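Local coordinates for protein Two-component system sensor histidine kinase (Bacteroides thetaiotaomicron, PDB 3OTT) that probably senses saccharides outside the cell through its beta-propeller and beta-sandwich ectodomain, the part described here, and passes the signal on as an ATP-dependent histidine kinase, at residues Q431-T436 with I441-K446; Q461-H466 with D496-R501; G42-D47 with Q53-G58; L76-G79 with I84-Y87; C610-L613 with G618-I621. All blocks are in the same frame, centred on the assembly; numbering follows the deposited sequence.

Contact 1: residues Q431-T436 with I441-K446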
# COMPACT_ATOMS: atom_id res chain seq x y z
N GLN B 431 27.90 -10.94 31.48
CA GLN B 431 28.48 -9.85 30.70
C GLN B 431 27.99 -9.81 29.24
O GLN B 431 27.89 -10.82 28.59
CB GLN B 431 30.03 -9.91 30.79
CG GLN B 431 30.64 -9.73 32.20
CD GLN B 431 32.13 -9.95 32.15
OE1 GLN B 431 32.61 -10.92 31.54
NE2 GLN B 431 32.90 -9.03 32.76
N LEU B 432 27.74 -8.62 28.71
CA LEU B 432 27.39 -8.46 27.30
C LEU B 432 28.62 -8.15 26.50
O LEU B 432 29.39 -7.30 26.90
CB LEU B 432 26.44 -7.29 27.18
CG LEU B 432 25.03 -7.36 26.63
CD1 LEU B 432 24.39 -8.70 26.96
CD2 LEU B 432 24.30 -6.12 27.21
N TRP B 433 28.85 -8.86 25.40
CA TRP B 433 30.03 -8.66 24.53
C TRP B 433 29.48 -7.95 23.29
O TRP B 433 28.51 -8.44 22.68
CB TRP B 433 30.65 -10.03 24.16
CG TRP B 433 31.49 -10.60 25.29
CD1 TRP B 433 31.05 -11.09 26.51
CD2 TRP B 433 32.92 -10.75 25.30
NE1 TRP B 433 32.12 -11.53 27.25
CE2 TRP B 433 33.27 -11.32 26.54
CE3 TRP B 433 33.92 -10.48 24.35
CZ2 TRP B 433 34.61 -11.59 26.89
CZ3 TRP B 433 35.27 -10.75 24.69
CH2 TRP B 433 35.59 -11.29 25.95
N ILE B 434 30.04 -6.79 22.95
CA ILE B 434 29.49 -5.94 21.89
C ILE B 434 30.57 -5.62 20.87
O ILE B 434 31.61 -5.08 21.22
CB ILE B 434 28.94 -4.64 22.49
CG1 ILE B 434 27.85 -4.95 23.51
CG2 ILE B 434 28.40 -3.69 21.40
CD1 ILE B 434 27.72 -3.87 24.59
N SER B 435 30.34 -6.02 19.63
CA SER B 435 31.31 -5.72 18.62
C SER B 435 30.87 -4.48 17.86
O SER B 435 29.69 -4.33 17.55
CB SER B 435 31.54 -6.92 17.68
OG SER B 435 30.54 -7.02 16.67
N THR B 436 31.84 -3.65 17.52
CA THR B 436 31.60 -2.37 16.91
C THR B 436 32.41 -2.15 15.57
O THR B 436 33.40 -2.82 15.31
CB THR B 436 32.02 -1.35 17.99
OG1 THR B 436 30.99 -1.33 19.00
CG2 THR B 436 32.14 -0.04 17.48
N ILE B 441 35.88 -4.12 20.51
CA ILE B 441 34.89 -4.88 21.29
C ILE B 441 34.74 -4.34 22.74
O ILE B 441 35.71 -4.01 23.43
CB ILE B 441 35.26 -6.39 21.35
CG1 ILE B 441 35.31 -7.02 19.94
CG2 ILE B 441 34.31 -7.17 22.28
CD1 ILE B 441 36.27 -8.28 19.88
N PHE B 442 33.51 -4.23 23.18
CA PHE B 442 33.23 -3.78 24.55
C PHE B 442 32.63 -4.97 25.32
O PHE B 442 31.80 -5.74 24.78
CB PHE B 442 32.17 -2.65 24.55
CG PHE B 442 32.63 -1.42 23.82
CD1 PHE B 442 32.54 -1.32 22.42
CD2 PHE B 442 33.12 -0.34 24.52
CE1 PHE B 442 32.98 -0.12 21.74
CE2 PHE B 442 33.59 0.83 23.85
CZ PHE B 442 33.50 0.93 22.47
N VAL B 443 33.07 -5.11 26.58
CA VAL B 443 32.54 -6.11 27.48
C VAL B 443 31.94 -5.36 28.65
O VAL B 443 32.67 -4.62 29.33
CB VAL B 443 33.61 -7.05 27.96
CG1 VAL B 443 33.00 -8.08 28.89
CG2 VAL B 443 34.35 -7.72 26.75
N VAL B 444 30.62 -5.48 28.83
CA VAL B 444 29.84 -4.67 29.76
C VAL B 444 29.04 -5.53 30.75
O VAL B 444 28.45 -6.57 30.38
CB VAL B 444 28.83 -3.81 28.97
CG1 VAL B 444 27.72 -3.25 29.87
CG2 VAL B 444 29.53 -2.64 28.21
N ASP B 445 29.01 -5.11 32.00
CA ASP B 445 28.21 -5.80 32.98
C ASP B 445 26.70 -5.60 32.69
O ASP B 445 26.18 -4.50 32.79
CB ASP B 445 28.58 -5.34 34.38
CG ASP B 445 27.82 -6.13 35.49
OD1 ASP B 445 26.56 -6.10 35.52
OD2 ASP B 445 28.48 -6.78 36.33
N LYS B 446 26.01 -6.67 32.30
CA LYS B 446 24.63 -6.56 31.81
C LYS B 446 23.66 -5.88 32.83
O LYS B 446 23.00 -4.88 32.50
CB LYS B 446 24.11 -7.93 31.40
CG LYS B 446 22.86 -7.87 30.54
CD LYS B 446 22.39 -9.22 30.20
CE LYS B 446 21.50 -9.81 31.36
NZ LYS B 446 20.65 -10.88 30.77

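Contact 2: residues Q461-H466 with D496-R501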
# COMPACT_ATOMS: atom_id res chain seq x y z
N GLN B 461 35.44 -3.28 30.19
CA GLN B 461 36.58 -3.73 29.40
C GLN B 461 36.37 -3.31 27.98
O GLN B 461 35.22 -3.23 27.49
CB GLN B 461 36.75 -5.27 29.42
CG GLN B 461 37.06 -5.91 30.81
CD GLN B 461 37.32 -7.47 30.77
OE1 GLN B 461 36.70 -8.21 30.01
NE2 GLN B 461 38.25 -7.94 31.60
N ASN B 462 37.49 -3.16 27.27
CA ASN B 462 37.44 -2.88 25.81
C ASN B 462 38.58 -3.62 25.19
O ASN B 462 39.64 -3.74 25.77
CB ASN B 462 37.42 -1.34 25.55
CG ASN B 462 37.59 -0.95 24.03
OD1 ASN B 462 38.67 -0.43 23.63
ND2 ASN B 462 36.54 -1.18 23.21
N TYR B 463 38.34 -4.26 24.05
CA TYR B 463 39.44 -4.90 23.31
C TYR B 463 39.67 -4.04 22.06
O TYR B 463 38.71 -3.73 21.35
CB TYR B 463 39.06 -6.34 22.91
CG TYR B 463 39.17 -7.35 24.04
CD1 TYR B 463 38.06 -7.73 24.80
CD2 TYR B 463 40.42 -7.91 24.37
CE1 TYR B 463 38.18 -8.64 25.86
CE2 TYR B 463 40.54 -8.78 25.43
CZ TYR B 463 39.42 -9.15 26.16
OH TYR B 463 39.59 -10.06 27.18
N SER B 464 40.93 -3.71 21.75
CA SER B 464 41.21 -2.89 20.57
C SER B 464 42.60 -3.20 19.95
O SER B 464 43.31 -4.09 20.42
CB SER B 464 41.19 -1.45 21.00
OG SER B 464 42.30 -1.22 21.83
N VAL B 465 43.01 -2.39 18.96
CA VAL B 465 44.35 -2.51 18.38
C VAL B 465 45.47 -2.35 19.43
O VAL B 465 46.55 -2.88 19.22
CB VAL B 465 44.55 -1.58 17.11
CG1 VAL B 465 45.91 -1.78 16.50
CG2 VAL B 465 43.64 -1.98 16.05
N HIS B 466 45.22 -1.64 20.54
CA HIS B 466 46.23 -1.46 21.60
C HIS B 466 46.42 -2.64 22.58
O HIS B 466 47.48 -2.78 23.18
CB HIS B 466 45.97 -0.16 22.40
CG HIS B 466 45.92 1.07 21.54
ND1 HIS B 466 44.79 1.85 21.43
CD2 HIS B 466 46.84 1.61 20.70
CE1 HIS B 466 45.03 2.84 20.58
NE2 HIS B 466 46.26 2.71 20.12
N ASP B 496 40.56 -13.78 15.01
CA ASP B 496 41.24 -13.57 16.27
C ASP B 496 40.54 -14.47 17.28
O ASP B 496 39.35 -14.75 17.13
CB ASP B 496 41.21 -12.08 16.68
CG ASP B 496 42.34 -11.23 15.98
OD1 ASP B 496 43.17 -11.80 15.25
OD2 ASP B 496 42.41 -9.98 16.16
N LYS B 497 41.31 -14.93 18.27
CA LYS B 497 40.82 -15.78 19.34
C LYS B 497 41.15 -15.06 20.63
O LYS B 497 42.33 -14.76 20.90
CB LYS B 497 41.46 -17.17 19.32
CG LYS B 497 41.04 -18.04 20.56
CD LYS B 497 41.60 -19.49 20.63
CE LYS B 497 43.09 -19.55 20.91
NZ LYS B 497 43.38 -19.62 22.32
N ILE B 498 40.11 -14.72 21.39
CA ILE B 498 40.26 -14.15 22.71
C ILE B 498 40.03 -15.17 23.85
O ILE B 498 39.03 -15.90 23.89
CB ILE B 498 39.28 -12.99 22.93
CG1 ILE B 498 39.46 -11.93 21.89
CG2 ILE B 498 39.49 -12.38 24.35
CD1 ILE B 498 38.44 -10.89 21.97
N ASN B 499 40.96 -15.21 24.78
CA ASN B 499 40.77 -15.95 26.00
C ASN B 499 40.37 -14.89 27.02
O ASN B 499 41.20 -14.13 27.47
CB ASN B 499 42.01 -16.73 26.39
CG ASN B 499 41.87 -17.44 27.72
OD1 ASN B 499 41.20 -16.95 28.63
ND2 ASN B 499 42.55 -18.60 27.85
N PRO B 500 39.08 -14.80 27.34
CA PRO B 500 38.52 -13.76 28.17
C PRO B 500 39.07 -13.75 29.60
O PRO B 500 39.00 -12.72 30.25
CB PRO B 500 37.01 -14.10 28.20
CG PRO B 500 36.92 -15.50 27.82
CD PRO B 500 38.13 -15.88 27.06
N ARG B 501 39.63 -14.88 30.07
CA ARG B 501 40.13 -14.99 31.44
C ARG B 501 41.52 -14.39 31.59
O ARG B 501 41.77 -13.68 32.55
CB ARG B 501 40.10 -16.45 31.92
CG ARG B 501 38.64 -17.00 32.17
CD ARG B 501 38.53 -18.56 32.15
NE ARG B 501 39.38 -19.20 31.12
CZ ARG B 501 39.03 -19.41 29.85
NH1 ARG B 501 37.83 -19.06 29.40
NH2 ARG B 501 39.90 -20.00 29.04

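Contact 3: residues G42-D47 with Q53-G58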
# COMPACT_ATOMS: atom_id res chain seq x y z
N GLY B 42 -25.70 -23.75 -14.83
CA GLY B 42 -25.85 -22.88 -13.68
C GLY B 42 -24.59 -22.85 -12.87
O GLY B 42 -23.53 -23.31 -13.32
N LEU B 43 -24.71 -22.37 -11.65
CA LEU B 43 -23.55 -22.02 -10.87
C LEU B 43 -23.10 -23.21 -10.01
O LEU B 43 -23.96 -23.85 -9.41
CB LEU B 43 -23.92 -20.81 -9.99
CG LEU B 43 -22.93 -20.46 -8.85
CD1 LEU B 43 -21.67 -19.84 -9.47
CD2 LEU B 43 -23.52 -19.55 -7.77
N PHE B 44 -21.79 -23.51 -9.94
CA PHE B 44 -21.20 -24.53 -9.05
C PHE B 44 -20.10 -23.90 -8.16
O PHE B 44 -19.60 -22.78 -8.46
CB PHE B 44 -20.51 -25.68 -9.82
CG PHE B 44 -21.46 -26.69 -10.47
CD1 PHE B 44 -22.06 -26.40 -11.69
CD2 PHE B 44 -21.66 -27.95 -9.90
CE1 PHE B 44 -22.89 -27.29 -12.30
CE2 PHE B 44 -22.51 -28.90 -10.51
CZ PHE B 44 -23.12 -28.55 -11.72
N SER B 45 -19.68 -24.67 -7.13
CA SER B 45 -18.50 -24.36 -6.37
C SER B 45 -17.64 -25.59 -6.28
O SER B 45 -18.13 -26.71 -6.42
CB SER B 45 -18.87 -23.88 -4.97
OG SER B 45 -19.64 -24.88 -4.23
N TYR B 46 -16.36 -25.40 -5.99
CA TYR B 46 -15.43 -26.50 -5.91
C TYR B 46 -14.52 -26.24 -4.74
O TYR B 46 -13.87 -25.18 -4.68
CB TYR B 46 -14.59 -26.61 -7.17
CG TYR B 46 -13.58 -27.75 -7.15
CD1 TYR B 46 -13.98 -29.05 -6.92
CD2 TYR B 46 -12.24 -27.51 -7.38
CE1 TYR B 46 -13.11 -30.08 -6.93
CE2 TYR B 46 -11.35 -28.53 -7.38
CZ TYR B 46 -11.77 -29.82 -7.16
OH TYR B 46 -10.85 -30.86 -7.17
N ASP B 47 -14.44 -27.18 -3.81
CA ASP B 47 -13.64 -26.93 -2.61
C ASP B 47 -12.33 -27.69 -2.61
O ASP B 47 -11.68 -27.79 -1.57
CB ASP B 47 -14.44 -27.30 -1.35
CG ASP B 47 -14.78 -28.81 -1.27
OD1 ASP B 47 -14.33 -29.58 -2.17
OD2 ASP B 47 -15.46 -29.24 -0.29
N GLN B 53 -23.46 -28.12 -6.63
CA GLN B 53 -24.31 -27.30 -7.49
C GLN B 53 -25.05 -26.27 -6.68
O GLN B 53 -25.35 -26.50 -5.53
CB GLN B 53 -25.28 -28.14 -8.33
CG GLN B 53 -26.46 -28.76 -7.59
CD GLN B 53 -27.23 -29.65 -8.55
OE1 GLN B 53 -26.71 -30.67 -8.96
NE2 GLN B 53 -28.42 -29.23 -8.97
N HIS B 54 -25.33 -25.12 -7.28
CA HIS B 54 -26.14 -24.12 -6.55
C HIS B 54 -27.38 -23.67 -7.29
O HIS B 54 -27.69 -22.52 -7.34
CB HIS B 54 -25.26 -22.95 -6.15
CG HIS B 54 -24.14 -23.36 -5.25
ND1 HIS B 54 -24.27 -23.34 -3.86
CD2 HIS B 54 -22.93 -23.88 -5.50
CE1 HIS B 54 -23.15 -23.79 -3.32
NE2 HIS B 54 -22.33 -24.13 -4.29
N PHE B 55 -28.07 -24.63 -7.89
CA PHE B 55 -29.25 -24.38 -8.69
C PHE B 55 -30.14 -25.60 -8.58
O PHE B 55 -29.67 -26.68 -8.21
CB PHE B 55 -28.87 -24.08 -10.15
CG PHE B 55 -28.11 -25.17 -10.83
CD1 PHE B 55 -28.76 -26.26 -11.40
CD2 PHE B 55 -26.75 -25.10 -10.91
CE1 PHE B 55 -28.03 -27.26 -12.06
CE2 PHE B 55 -25.99 -26.10 -11.54
CZ PHE B 55 -26.63 -27.19 -12.11
N THR B 56 -31.42 -25.45 -8.92
CA THR B 56 -32.36 -26.57 -8.93
C THR B 56 -32.89 -26.75 -10.35
O THR B 56 -33.22 -25.77 -11.03
CB THR B 56 -33.50 -26.31 -7.88
OG1 THR B 56 -32.91 -26.14 -6.58
CG2 THR B 56 -34.58 -27.45 -7.82
N TYR B 57 -32.94 -28.01 -10.79
CA TYR B 57 -33.45 -28.37 -12.09
C TYR B 57 -34.81 -27.74 -12.38
O TYR B 57 -35.70 -27.78 -11.54
CB TYR B 57 -33.48 -29.90 -12.24
CG TYR B 57 -33.87 -30.36 -13.63
CD1 TYR B 57 -35.20 -30.72 -13.93
CD2 TYR B 57 -32.91 -30.45 -14.66
CE1 TYR B 57 -35.57 -31.15 -15.20
CE2 TYR B 57 -33.26 -30.88 -15.94
CZ TYR B 57 -34.59 -31.22 -16.21
OH TYR B 57 -34.96 -31.64 -17.48
N GLY B 58 -34.95 -27.11 -13.56
CA GLY B 58 -36.21 -26.48 -13.94
C GLY B 58 -36.41 -25.04 -13.46
O GLY B 58 -37.25 -24.29 -14.02

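Contact 4: residues L76-G79 with I84-Y87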
# COMPACT_ATOMS: atom_id res chain seq x y z
N LEU B 76 -22.55 -12.84 -6.27
CA LEU B 76 -22.03 -13.20 -7.57
C LEU B 76 -23.07 -12.68 -8.55
O LEU B 76 -24.23 -13.14 -8.48
CB LEU B 76 -21.88 -14.73 -7.72
CG LEU B 76 -20.64 -15.47 -7.19
CD1 LEU B 76 -19.99 -14.81 -6.00
CD2 LEU B 76 -21.00 -16.90 -6.81
N TYR B 77 -22.70 -11.67 -9.35
CA TYR B 77 -23.49 -11.17 -10.47
C TYR B 77 -23.06 -11.98 -11.68
O TYR B 77 -21.88 -11.98 -12.05
CB TYR B 77 -23.23 -9.64 -10.75
CG TYR B 77 -24.03 -8.68 -9.89
CD1 TYR B 77 -24.20 -8.91 -8.52
CD2 TYR B 77 -24.59 -7.53 -10.45
CE1 TYR B 77 -24.97 -8.04 -7.72
CE2 TYR B 77 -25.32 -6.62 -9.68
CZ TYR B 77 -25.53 -6.88 -8.31
OH TYR B 77 -26.28 -5.98 -7.54
N MET B 78 -24.00 -12.65 -12.31
CA MET B 78 -23.68 -13.57 -13.40
C MET B 78 -24.53 -13.28 -14.63
O MET B 78 -25.75 -13.13 -14.51
CB MET B 78 -23.94 -15.00 -12.90
CG MET B 78 -23.10 -15.35 -11.63
SD MET B 78 -23.58 -16.99 -11.11
CE MET B 78 -25.15 -16.71 -10.28
N GLY B 79 -23.90 -13.22 -15.81
CA GLY B 79 -24.67 -12.95 -17.00
C GLY B 79 -25.32 -14.18 -17.58
O GLY B 79 -24.70 -15.22 -17.61
N ILE B 84 -29.24 -10.88 -15.67
CA ILE B 84 -28.27 -11.01 -14.63
C ILE B 84 -28.89 -11.73 -13.50
O ILE B 84 -29.90 -11.34 -12.98
CB ILE B 84 -27.75 -9.65 -14.17
CG1 ILE B 84 -26.93 -9.03 -15.30
CG2 ILE B 84 -26.96 -9.80 -12.86
CD1 ILE B 84 -26.22 -7.80 -14.94
N LEU B 85 -28.25 -12.81 -13.12
CA LEU B 85 -28.67 -13.61 -12.02
C LEU B 85 -27.78 -13.23 -10.85
O LEU B 85 -26.55 -13.22 -10.97
CB LEU B 85 -28.47 -15.05 -12.44
CG LEU B 85 -29.05 -16.13 -11.56
CD1 LEU B 85 -30.61 -15.99 -11.41
CD2 LEU B 85 -28.58 -17.48 -12.17
N VAL B 86 -28.39 -12.81 -9.74
CA VAL B 86 -27.65 -12.38 -8.59
C VAL B 86 -27.67 -13.41 -7.42
O VAL B 86 -28.74 -13.72 -6.85
CB VAL B 86 -28.12 -11.01 -8.13
CG1 VAL B 86 -27.43 -10.61 -6.84
CG2 VAL B 86 -27.85 -9.98 -9.24
N TYR B 87 -26.50 -13.89 -7.02
CA TYR B 87 -26.46 -14.92 -6.01
C TYR B 87 -25.75 -14.40 -4.77
O TYR B 87 -24.59 -13.95 -4.82
CB TYR B 87 -25.80 -16.21 -6.57
CG TYR B 87 -25.65 -17.33 -5.56
CD1 TYR B 87 -26.77 -18.07 -5.10
CD2 TYR B 87 -24.41 -17.67 -5.09
CE1 TYR B 87 -26.63 -19.11 -4.15
CE2 TYR B 87 -24.23 -18.74 -4.16
CZ TYR B 87 -25.35 -19.43 -3.71
OH TYR B 87 -25.16 -20.44 -2.82

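Contact 5: residues C610-L613 with G618-I621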
# COMPACT_ATOMS: atom_id res chain seq x y z
N CYS B 610 11.22 -25.34 9.37
CA CYS B 610 11.35 -24.60 8.13
C CYS B 610 12.43 -23.52 8.18
O CYS B 610 12.96 -23.20 9.24
CB CYS B 610 10.00 -24.01 7.76
SG CYS B 610 9.59 -22.74 8.88
N VAL B 611 12.78 -22.99 7.01
CA VAL B 611 13.84 -21.98 6.85
C VAL B 611 13.28 -20.70 6.21
O VAL B 611 12.59 -20.75 5.21
CB VAL B 611 15.01 -22.52 5.99
CG1 VAL B 611 16.13 -21.45 5.82
CG2 VAL B 611 15.58 -23.78 6.62
N TYR B 612 13.57 -19.56 6.84
CA TYR B 612 13.20 -18.23 6.33
C TYR B 612 14.38 -17.63 5.60
O TYR B 612 15.52 -17.64 6.13
CB TYR B 612 12.78 -17.31 7.48
CG TYR B 612 11.52 -17.84 8.16
CD1 TYR B 612 10.25 -17.52 7.68
CD2 TYR B 612 11.61 -18.69 9.23
CE1 TYR B 612 9.11 -18.04 8.27
CE2 TYR B 612 10.43 -19.21 9.86
CZ TYR B 612 9.21 -18.89 9.36
OH TYR B 612 8.10 -19.42 9.97
N LEU B 613 14.12 -17.11 4.40
CA LEU B 613 15.20 -16.60 3.58
C LEU B 613 14.90 -15.12 3.29
O LEU B 613 13.97 -14.79 2.55
CB LEU B 613 15.34 -17.42 2.32
CG LEU B 613 15.59 -18.93 2.50
CD1 LEU B 613 14.30 -19.80 2.49
CD2 LEU B 613 16.55 -19.42 1.41
N GLY B 618 10.68 -8.79 1.31
CA GLY B 618 9.97 -10.04 1.56
C GLY B 618 10.93 -11.13 1.96
O GLY B 618 12.13 -10.88 2.13
N PHE B 619 10.40 -12.34 2.15
CA PHE B 619 11.20 -13.45 2.54
C PHE B 619 10.63 -14.74 1.97
O PHE B 619 9.42 -14.87 1.79
CB PHE B 619 11.30 -13.55 4.07
CG PHE B 619 9.98 -13.70 4.75
CD1 PHE B 619 9.28 -12.60 5.15
CD2 PHE B 619 9.42 -14.97 4.95
CE1 PHE B 619 8.02 -12.72 5.74
CE2 PHE B 619 8.20 -15.12 5.58
CZ PHE B 619 7.49 -14.00 5.97
N GLY B 620 11.49 -15.70 1.69
CA GLY B 620 11.01 -17.03 1.30
C GLY B 620 10.87 -17.93 2.52
O GLY B 620 11.46 -17.71 3.57
N ILE B 621 10.06 -18.95 2.37
CA ILE B 621 9.94 -19.98 3.39
C ILE B 621 10.11 -21.27 2.66
O ILE B 621 9.58 -21.44 1.56
CB ILE B 621 8.56 -20.02 4.03
CG1 ILE B 621 8.15 -18.65 4.56
CG2 ILE B 621 8.53 -21.04 5.15
CD1 ILE B 621 6.68 -18.63 5.09

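Contact 1: residues Q431-T436 with I441-K446
Val443 turns its branches so that CG1 stands opposite the backbone N (chi1 -180°) and CG2 is left to face Trp433, whose own CG swings away from its carbonyl carbon (chi1 -78°) and brings the indole alongside. CG2 of Val443 consequently sits 3.5 Å from the centroid of the six-membered ring of Trp433, only 5° off the ring normal: a CH-pi contact over the middle of one face. Ile441 CG2 adds a second methyl beside the same ring, 3.9 Å from Trp433 CE3.

Beneath these groups runs an antiparallel hairpin in which Leu432 pairs with Val444 and Ile434 with Phe442. Each pair exchanges two backbone bonds, for example Leu432 N to Val444 O at 2.7 Å and Phe442 N to Ile434 O at 2.9 Å. On the sheet face opposite the indole, Ile434 CD1 meets Val444 CG2 at 4.2 Å. Farther along, the bent chain of Lys446 crosses Leu432, its CD 3.8 Å from Leu432 CD1, and carries NZ away to salt bridges with Asp381, Glu426 and Glu383.

The indole N-H is taken by Asp427, and Phe425 stacks on the ring from the next strand. The chemistry is thus divided: backbone bonds set the strand register, methyl-to-ring packing covers one face of the hairpin, and the polar ends of Trp433 and Lys446 are satisfied by acidic residues outside the hairpin.

Contact 2: residues Q461-H466 with D496-R501
Tyr463 and Ile498 make up most of the tight part of this contact, in which one tyrosine reaches from the last strand of one propeller blade to the third strand of the next. Ile498 CD1 lies over the ring of Tyr463, 4.2 Å from its centroid and 11° off the normal, a CH-pi contact. The other branch is used as well: chi1 of -58° puts CG2 anti to the backbone N, and there it comes within 3.7 Å of Tyr463 CZ. Past the ring, the hydroxyl passes Pro500, with Tyr463 OH 4.0 Å from Pro500 CA.

Away from this point the segments diverge. Even the nearest backbone pair, Tyr463 and Ile498, has its CA atoms 9.3 Å apart, and only 144 Å² is buried in all. The looser ends fold on themselves: Ser464 OG accepts from His466 N at 3.2 Å, an ST turn, while Asn499 OD1 accepts from Arg501 N at 3.0 Å, an Asx turn. Val465, His466 and Arg501 are exposed to solvent.

No backbone pairing joins these two segments. Between them the contact is carbon against ring; Arg503 adds a cation-pi contact to the same tyrosine and a hydrogen bond from NH2 to Asn462 O, so a polar link supplements the apolar one.

Contact 3: residues G42-D47 with Q53-G58
Phe44 and Phe55 meet nearly at right angles: their planes are 79° apart, their centroids 5.3 Å, and the edge of Phe55 is directed at the face of Phe44 in an offset edge-to-face pair. The nearest atoms are Phe44 CE1 and Phe55 CE2, at 3.4 Å. Phe55 gets there by placing CG in the crowded position between its backbone N and carbonyl carbon (chi1 58°). The ring then passes close to Gly42, whose CA is 3.7 Å from Phe55 CD2, where a side chain would clash. Gln53 crosses Phe44 obliquely, CB being 3.6 Å from Phe44 CE2, and its amide lies over the rim of one face of Phe55 while NE2 donates to Phe55 O at 2.9 Å. With a serine in place of Phe44, the edge of Phe55 would probably lose the face it rests on, and a gap would open beside Gln53 CB.

His54 turns the other way. Its NE2 meets Ser45 OG at 2.8 Å near the plane of the imidazole, and its backbone N donates to Leu43 O, also at 2.8 Å, so two hydrogen bonds fix this residue against the strand. Trp36 meets the imidazole from the adjacent strand.

Strand 42-46 is the third strand of a four-stranded propeller blade. Gln53, a non-hydrogen-bonded partner of Phe44, ends the short outermost strand, and 54-58 start the connection to the following blade.

Contact 4: residues L76-G79 with I84-Y87
In the hairpin of strands 75-79 and 84-88, the central pair of a four-stranded blade, Tyr77 lies beside Val86 with both side chains pointing the same way. Val86 CG2 stands over the ring face, 3.8 Å from the Tyr77 centroid and 11° off its normal, a CH-pi contact; CG1 reaches Tyr77 CE1 at 3.7 Å. Ile84 slants past the ring, its CG2 4.1 Å from Tyr77 CD2. A glycine in place of Tyr77 would probably strip both Val86 methyls of their ring and leave Ile84 CG2 facing a gap.

This is how a propeller blade serves two neighbours: Leu115 and Leu117 of the next blade pack on Tyr77 and Ile84, whereas Leu43 of the preceding blade packs on Leu76, Met78 and Tyr87, which project from the other face.

On that second face the bent end of Met78 (chi3 -78°) folds CE to within 3.8 Å of Tyr87 CB and 4.0 Å of Leu85 CD2. Leu76 CD2 meets the edge of the Tyr87 ring, 3.9 Å from Tyr87 CD2, and the phenol hydroxyl goes on to Asp92. Two backbone bonds join Leu76 and Tyr87, the shorter from Leu76 N to Tyr87 O at 2.7 Å, and two more join Met78 and Leu85.

Contact 5: residues C610-L613 with G618-I621
Leu613 and Gly620 supply the hydrogen bonds of this contact, exchanging two as an antiparallel hydrogen-bonded pair: Leu613 N donates to Gly620 O at 2.9 Å, and Gly620 N returns to Leu613 O at 2.8 Å. The first is skewed, its donor tilted 31° from the carbonyl plane.

Weaker polar contacts come from CA-H groups aimed at carbonyls across the strands. Ile621 CA approaches Val611 O at 3.3 Å, and Tyr612 CA approaches Gly620 O at the same distance, so Gly620 O receives both an N-H and a CA-H.

Apolar packing gathers on the face that bears Tyr612, whose CD1-CE1 side meets two residues of the opposing strand that point the same way. Ile621 CG1 is 3.9 Å from Tyr612 CE1. Phe619, with CG set between its backbone N and carbonyl carbon (chi1 59°), brings CE2 to 3.8 Å from Tyr612 CD1, at the edge of the tyrosine ring. The two planes make an angle of 60° and the pair is oblique. On the other face Leu613 CD1 lies against the bare backbone of Gly620, 3.7 Å from its O.

Further aromatic packing comes from Phe339, edge-to-face with Phe619, and from Tyr630, which touches Cys610 and Ile621. Strand 618-623 also pairs with strand 310-313, from much earlier in the chain. A blade built from three late strands and one early one is the Velcro closure by which a beta-propeller ring is locked.

Overall arrangement
The five contacts sample two propellers. Contacts 3 and 4 lie in successive blades of the first, centres 13 Å apart, touching at Leu43 CD2 and Tyr87 CD2 (3.4 Å). Contacts 1 and 2 belong to the second, centres 11 Å apart; strands 441-445 and 457-463 are neighbours, with a probable hydrogen bond, Ile441 O to Tyr463 N, at 2.7 Å. Contacts 1 and 3, on opposite sides of the chain's centre, have centres about 68 Å apart. Contact 5, in the second propeller's closing blade, lies between, centre to centre about 30 Å from contact 1 and 40 Å from contact 3. Ile621 and Leu76 side chains lie about 9 Å and 14 Å from bound hexatantalum dodecabromide.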